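Local atomic coordinates of BH0236 protein (Bacillus halodurans, PDB entry 5T7A), a protein that probably binds beta-1,3-glucan as a family 56 carbohydrate-binding module, and so is likely to assist recognition of that polysaccharide for hydrolysis. Residues Y35-R40 and I49-T54; D61-V66 and S99-K104. One frame throughout, in Å; residues are numbered along the deposited sequence.

Contact 1: Y35-R40 and I49-T54; sequences YTAGIR and IFFAPT
Two similar first torsions bring R40 and F50 together: in each, CG sits between the backbone N and the carbonyl carbon, at chi1 67° in R40 and 73° in F50. From there the R40 chain runs extended to NE and crosses the F50 side chain, laying its guanidinium flat on the phenylalanine with the two planes only 2° apart. The overlap is offset toward the base of the ring, since CZ of R40 is 3.6 Å from CB of F50. Salt bridges to E82 and E84 hold NH1 and NH2 and so help to fix the guanidinium in this pose. The opposite face of the F50 ring rests on backbone, with G38 N and A37 C beneath its rim. CE1 of F50 is 3.4 Å from the carbonyl carbon of G38; a CB on G38 would be jammed against the preceding carbonyl O at these backbone angles, and would also sit tightly against CE1 of F50. These residues belong to an antiparallel beta hairpin of strands 35-40 and 46-53, flanked by strands 28-32 and 82-88 in a beta-sandwich. Within 35-40 and 49-54 the hydrogen-bonded pairs are T36 with A52 and G38 with F50; A52 N reaches T36 O at 2.7 Å, and F50 N reaches G38 O at 2.8 Å. On the other face, Y35 puts its CB over the F51 ring, 3.9 Å from the centroid. The two rings barely overlap, although CG of Y35 approaches CE1 of F51 to 3.4 Å. A37 CB lies beside F51 CD1 at 3.7 Å, and farther along CD1 of I39 meets CG1 of I49.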
loop_
_atom_site.group_PDB
_atom_site.type_symbol
_atom_site.label_atom_id
_atom_site.label_comp_id
_atom_site.label_asym_id
_atom_site.label_seq_id
_atom_site.Cartn_x
_atom_site.Cartn_y
_atom_site.Cartn_z
ATOM N N TYR A 35 0.229 -6.414 10.332
ATOM C CA TYR A 35 0.192 -5.048 9.744
ATOM C C TYR A 35 -1.193 -4.395 9.805
ATOM O O TYR A 35 -2.256 -5.060 9.725
ATOM C CB TYR A 35 0.624 -5.080 8.264
ATOM C CG TYR A 35 -0.218 -5.920 7.354
ATOM C CD1 TYR A 35 -1.372 -5.464 6.803
ATOM C CD2 TYR A 35 0.144 -7.245 7.074
ATOM C CE1 TYR A 35 -2.193 -6.249 5.975
ATOM C CE2 TYR A 35 -0.671 -8.052 6.286
ATOM C CZ TYR A 35 -1.845 -7.545 5.770
ATOM O OH TYR A 35 -2.678 -8.305 4.971
ATOM N N THR A 36 -1.160 -3.063 9.764
ATOM C CA THR A 36 -2.293 -2.253 9.316
ATOM C C THR A 36 -1.860 -1.685 7.971
ATOM O O THR A 36 -0.660 -1.256 7.838
ATOM C CB THR A 36 -2.572 -1.072 10.225
ATOM O OG1 THR A 36 -2.762 -1.571 11.558
ATOM C CG2 THR A 36 -3.820 -0.360 9.790
ATOM N N ALA A 37 -2.740 -1.750 6.969
ATOM C CA ALA A 37 -2.354 -1.229 5.664
ATOM C C ALA A 37 -3.552 -0.622 4.987
ATOM O O ALA A 37 -4.681 -0.982 5.285
ATOM C CB ALA A 37 -1.769 -2.315 4.765
ATOM N N GLY A 38 -3.329 0.325 4.063
ATOM C CA GLY A 38 -4.491 0.913 3.465
ATOM C C GLY A 38 -4.165 2.196 2.727
ATOM O O GLY A 38 -3.056 2.404 2.227
ATOM N N ILE A 39 -5.191 3.048 2.658
ATOM C CA ILE A 39 -5.125 4.328 1.954
ATOM C C ILE A 39 -5.323 5.463 2.957
ATOM O O ILE A 39 -6.274 5.425 3.752
ATOM C CB ILE A 39 -6.178 4.407 0.864
ATOM C CG1 ILE A 39 -6.072 3.206 -0.101
ATOM C CG2 ILE A 39 -6.069 5.720 0.119
ATOM C CD1 ILE A 39 -4.780 2.986 -0.851
ATOM N N ARG A 40 -4.466 6.489 2.910
ATOM C CA ARG A 40 -4.606 7.651 3.741
ATOM C C ARG A 40 -4.146 8.910 2.950
ATOM O O ARG A 40 -3.794 8.782 1.774
ATOM C CB ARG A 40 -3.855 7.494 5.065
ATOM C CG ARG A 40 -2.361 7.442 4.923
ATOM C CD ARG A 40 -1.756 7.182 6.310
ATOM N NE ARG A 40 -0.327 7.143 6.294
ATOM C CZ ARG A 40 0.452 6.552 7.172
ATOM N NH1 ARG A 40 -0.037 5.847 8.183
ATOM N NH2 ARG A 40 1.739 6.599 7.030
ATOM N N ILE A 49 -0.661 5.139 -0.185
ATOM C CA ILE A 49 -0.753 3.732 0.294
ATOM C C ILE A 49 0.193 3.606 1.450
ATOM O O ILE A 49 1.399 3.958 1.338
ATOM C CB ILE A 49 -0.338 2.708 -0.773
ATOM C CG1 ILE A 49 -1.217 2.852 -2.039
ATOM C CG2 ILE A 49 -0.500 1.285 -0.242
ATOM C CD1 ILE A 49 -0.728 2.058 -3.225
ATOM N N PHE A 50 -0.308 3.073 2.575
ATOM C CA PHE A 50 0.546 2.921 3.744
ATOM C C PHE A 50 0.531 1.478 4.197
ATOM O O PHE A 50 -0.428 0.755 4.025
ATOM C CB PHE A 50 0.160 3.813 4.894
ATOM C CG PHE A 50 -1.098 3.397 5.629
ATOM C CD1 PHE A 50 -2.349 3.757 5.128
ATOM C CD2 PHE A 50 -1.044 2.630 6.783
ATOM C CE1 PHE A 50 -3.508 3.412 5.814
ATOM C CE2 PHE A 50 -2.203 2.237 7.473
ATOM C CZ PHE A 50 -3.439 2.639 7.002
ATOM N N PHE A 51 1.612 1.112 4.851
ATOM C CA PHE A 51 1.806 -0.247 5.432
ATOM C C PHE A 51 2.569 -0.087 6.749
ATOM O O PHE A 51 3.692 0.429 6.782
ATOM C CB PHE A 51 2.582 -1.112 4.440
ATOM C CG PHE A 51 2.714 -2.578 4.860
ATOM C CD1 PHE A 51 1.769 -3.501 4.442
ATOM C CD2 PHE A 51 3.744 -2.989 5.702
ATOM C CE1 PHE A 51 1.836 -4.836 4.819
ATOM C CE2 PHE A 51 3.815 -4.287 6.066
ATOM C CZ PHE A 51 2.879 -5.199 5.665
ATOM N N ALA A 52 1.921 -0.425 7.849
ATOM C CA ALA A 52 2.444 -0.178 9.201
ATOM C C ALA A 52 2.564 -1.531 9.897
ATOM O O ALA A 52 1.617 -2.037 10.526
ATOM C CB ALA A 52 1.495 0.764 9.959
ATOM N N PRO A 53 3.738 -2.162 9.798
ATOM C CA PRO A 53 3.865 -3.499 10.334
ATOM C C PRO A 53 4.004 -3.496 11.835
ATOM O O PRO A 53 4.483 -2.551 12.426
ATOM C CB PRO A 53 5.122 -4.051 9.645
ATOM C CG PRO A 53 5.956 -2.789 9.527
ATOM C CD PRO A 53 4.980 -1.713 9.127
ATOM N N THR A 54 3.537 -4.554 12.466
ATOM C CA THR A 54 3.676 -4.735 13.912
ATOM C C THR A 54 5.032 -5.134 14.365
ATOM O O THR A 54 5.396 -4.917 15.509
ATOM C CB THR A 54 2.628 -5.746 14.418
ATOM O OG1 THR A 54 2.681 -6.936 13.632
ATOM C CG2 THR A 54 1.239 -5.129 14.354
#

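Contact 2: D61-V66 and S99-K104; sequences DVHLKV and SFTYEK. With EDO (1,2-ethanediol), chain F; EDO (1,2-ethanediol), chain E; EDO (1,2-ethanediol), chain C.
Strands 60-66 and 95-103 are antiparallel neighbours in the sheet, though widely separated along the chain, and segments 61-66 and 99-104 join them through two hydrogen-bonded pairs, D61 with T101 and H63 with S99. D61 N donates to T101 O at 2.8 Å, and H63 N to S99 O at 2.8 Å. On the face that carries these four side chains, H63 turns its CG beside its own backbone N (chi1 -46°), which swings the imidazole back toward the D61 end and across to T101 on the neighbouring strand. NE2 meets T101 OG1 at 2.7 Å in a nearly straight hydrogen bond of 167°, with the hydroxyl close to the ring plane. N73 OD1 holds ND1, so that both ring nitrogens are gripped and rotation of the imidazole is restrained, while T101 OG1 also bonds to T110. With an alanine in place of H63, N73 and T101 would each probably lose a polar mate, and the N73 carboxamide would be freer to turn. On the opposite face of the sheet, V62 and F100 lie side by side, CG2 of V62 3.9 Å from CE1 of F100, and both pack on I49 and M76. Beyond the paired residues, V66 N donates to O2 of a 1,2-ethanediol at 2.8 Å, probably a crystallisation additive. One polar face and one apolar face, the latter turned to the core, are characteristic of a beta-sandwich sheet.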
loop_
_atom_site.group_PDB
_atom_site.type_symbol
_atom_site.label_atom_id
_atom_site.label_comp_id
_atom_site.label_asym_id
_atom_site.label_seq_id
_atom_site.Cartn_x
_atom_site.Cartn_y
_atom_site.Cartn_z
ATOM N N ASP A 61 7.647 -3.928 -0.305
ATOM C CA ASP A 61 7.263 -3.586 -1.674
ATOM C C ASP A 61 5.742 -3.514 -1.797
ATOM O O ASP A 61 5.021 -4.258 -1.121
ATOM C CB ASP A 61 7.736 -4.609 -2.648
ATOM C CG ASP A 61 9.261 -4.707 -2.722
ATOM O OD1 ASP A 61 9.941 -3.736 -2.404
ATOM O OD2 ASP A 61 9.766 -5.801 -3.081
ATOM N N VAL A 62 5.275 -2.594 -2.648
ATOM C CA VAL A 62 3.896 -2.549 -3.023
ATOM C C VAL A 62 3.721 -2.890 -4.478
ATOM O O VAL A 62 4.576 -2.526 -5.314
ATOM C CB VAL A 62 3.262 -1.178 -2.670
ATOM C CG1 VAL A 62 3.896 -0.016 -3.431
ATOM C CG2 VAL A 62 1.768 -1.209 -2.860
ATOM N N HIS A 63 2.662 -3.618 -4.766
ATOM C CA HIS A 63 2.267 -4.071 -6.145
ATOM C C HIS A 63 0.946 -3.370 -6.404
ATOM O O HIS A 63 0.058 -3.412 -5.544
ATOM C CB HIS A 63 2.068 -5.574 -6.164
ATOM C CG HIS A 63 3.158 -6.321 -5.468
ATOM N ND1 HIS A 63 4.473 -6.322 -5.918
ATOM C CD2 HIS A 63 3.173 -6.990 -4.305
ATOM C CE1 HIS A 63 5.231 -6.985 -5.067
ATOM N NE2 HIS A 63 4.470 -7.417 -4.085
ATOM N N LEU A 64 0.821 -2.619 -7.523
ATOM C CA LEU A 64 -0.428 -1.876 -7.739
ATOM C C LEU A 64 -0.866 -1.907 -9.172
ATOM O O LEU A 64 -0.049 -2.074 -10.091
ATOM C CB LEU A 64 -0.349 -0.481 -7.152
ATOM C CG LEU A 64 0.686 0.490 -7.718
ATOM C CD1 LEU A 64 0.083 1.137 -8.948
ATOM C CD2 LEU A 64 1.100 1.530 -6.657
ATOM N N LYS A 65 -2.168 -1.753 -9.337
ATOM C CA LYS A 65 -2.749 -1.551 -10.671
ATOM C C LYS A 65 -3.859 -0.569 -10.558
ATOM O O LYS A 65 -4.592 -0.540 -9.574
ATOM C CB LYS A 65 -3.413 -2.838 -11.129
ATOM C CG LYS A 65 -2.561 -4.034 -11.319
ATOM C CD LYS A 65 -3.479 -5.265 -11.396
ATOM C CE LYS A 65 -2.638 -6.469 -11.649
ATOM N NZ LYS A 65 -3.418 -7.602 -12.220
ATOM N N VAL A 66 -4.098 0.183 -11.629
ATOM C CA VAL A 66 -5.162 1.153 -11.642
ATOM C C VAL A 66 -6.127 0.789 -12.797
ATOM O O VAL A 66 -5.640 0.620 -13.919
ATOM C CB VAL A 66 -4.614 2.541 -11.883
ATOM C CG1 VAL A 66 -5.788 3.525 -11.989
ATOM C CG2 VAL A 66 -3.626 2.997 -10.806
ATOM N N SER A 99 -1.295 -4.679 -3.348
ATOM C CA SER A 99 -0.880 -5.778 -2.454
ATOM C C SER A 99 0.522 -5.497 -2.005
ATOM O O SER A 99 1.167 -4.576 -2.544
ATOM C CB SER A 99 -0.939 -7.093 -3.154
ATOM O OG SER A 99 -0.149 -7.063 -4.342
ATOM N N PHE A 100 0.982 -6.228 -0.993
ATOM C CA PHE A 100 2.292 -5.995 -0.438
ATOM C C PHE A 100 3.133 -7.237 -0.367
ATOM O O PHE A 100 2.609 -8.334 -0.127
ATOM C CB PHE A 100 2.184 -5.416 0.990
ATOM C CG PHE A 100 1.311 -4.179 1.062
ATOM C CD1 PHE A 100 1.830 -2.930 0.853
ATOM C CD2 PHE A 100 -0.058 -4.309 1.338
ATOM C CE1 PHE A 100 1.005 -1.788 0.938
ATOM C CE2 PHE A 100 -0.840 -3.215 1.401
ATOM C CZ PHE A 100 -0.344 -1.942 1.194
ATOM N N THR A 101 4.446 -7.021 -0.431
ATOM C CA THR A 101 5.389 -8.063 -0.050
ATOM C C THR A 101 6.226 -7.417 1.057
ATOM O O THR A 101 6.891 -6.414 0.798
ATOM C CB THR A 101 6.231 -8.546 -1.254
ATOM O OG1 THR A 101 5.388 -9.174 -2.227
ATOM C CG2 THR A 101 7.290 -9.534 -0.789
ATOM N N TYR A 102 6.204 -8.022 2.244
ATOM C CA TYR A 102 6.874 -7.473 3.393
ATOM C C TYR A 102 7.791 -8.462 4.042
ATOM O O TYR A 102 7.525 -9.631 4.123
ATOM C CB TYR A 102 5.875 -6.987 4.444
ATOM C CG TYR A 102 4.950 -7.983 4.991
ATOM C CD1 TYR A 102 3.782 -8.342 4.344
ATOM C CD2 TYR A 102 5.199 -8.546 6.273
ATOM C CE1 TYR A 102 2.920 -9.276 4.926
ATOM C CE2 TYR A 102 4.347 -9.452 6.839
ATOM C CZ TYR A 102 3.182 -9.814 6.190
ATOM O OH TYR A 102 2.322 -10.723 6.734
ATOM N N GLU A 103 8.909 -7.949 4.507
ATOM C CA GLU A 103 9.872 -8.793 5.214
ATOM C C GLU A 103 9.445 -8.830 6.711
ATOM O O GLU A 103 8.936 -7.833 7.285
ATOM C CB GLU A 103 11.222 -8.174 5.067
ATOM C CG GLU A 103 12.376 -9.016 5.598
ATOM C CD GLU A 103 12.709 -8.753 7.038
ATOM O OE1 GLU A 103 12.231 -7.782 7.671
ATOM O OE2 GLU A 103 13.508 -9.581 7.575
ATOM N N LYS A 104 9.670 -9.955 7.360
ATOM C CA LYS A 104 9.432 -10.043 8.808
ATOM C C LYS A 104 10.376 -11.090 9.379
ATOM O O LYS A 104 10.178 -12.258 9.169
ATOM C CB LYS A 104 7.977 -10.443 9.119
ATOM C CG LYS A 104 7.658 -10.556 10.628
ATOM C CD LYS A 104 6.188 -10.780 10.969
ATOM C CE LYS A 104 5.800 -12.236 10.705
ATOM N NZ LYS A 104 4.771 -12.762 11.618
HETATM C C1 EDO F . -1.794 2.068 -14.479
HETATM O O1 EDO F . -0.567 2.489 -15.033
HETATM C C2 EDO F . -1.455 0.988 -13.460
HETATM O O2 EDO F . -2.157 -0.249 -13.662
HETATM C C1 EDO E . -5.463 -7.407 -9.345
HETATM O O1 EDO E . -5.291 -7.740 -10.711
HETATM C C2 EDO E . -6.104 -8.599 -8.709
HETATM O O2 EDO E . -7.467 -8.335 -8.395
HETATM C C1 EDO C . 3.701 -14.518 8.421
HETATM O O1 EDO C . 2.889 -13.923 9.503
HETATM C C2 EDO C . 3.152 -15.896 8.192
HETATM O O2 EDO C . 3.503 -16.717 9.269
#

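The two contacts lie about 11 Å apart, centre to centre, and meet through their apolar faces in the core. F100 of contact 2 is the main junction: its CG is 3.5 Å from F51 CD1, its CZ 3.5 Å from I49 CG2, and its CE2 3.6 Å from A37 CB, so the ring packs on both strands of the hairpin in contact 1. Y102 extends the join, with CD1 3.5 Å from F51 CZ. Along the chain contact 1 closes before contact 2 opens. Outside this shared core, the guanidinium stack of R40 and the imidazole bond of H63 lie on the faces of the sheet turned away from it.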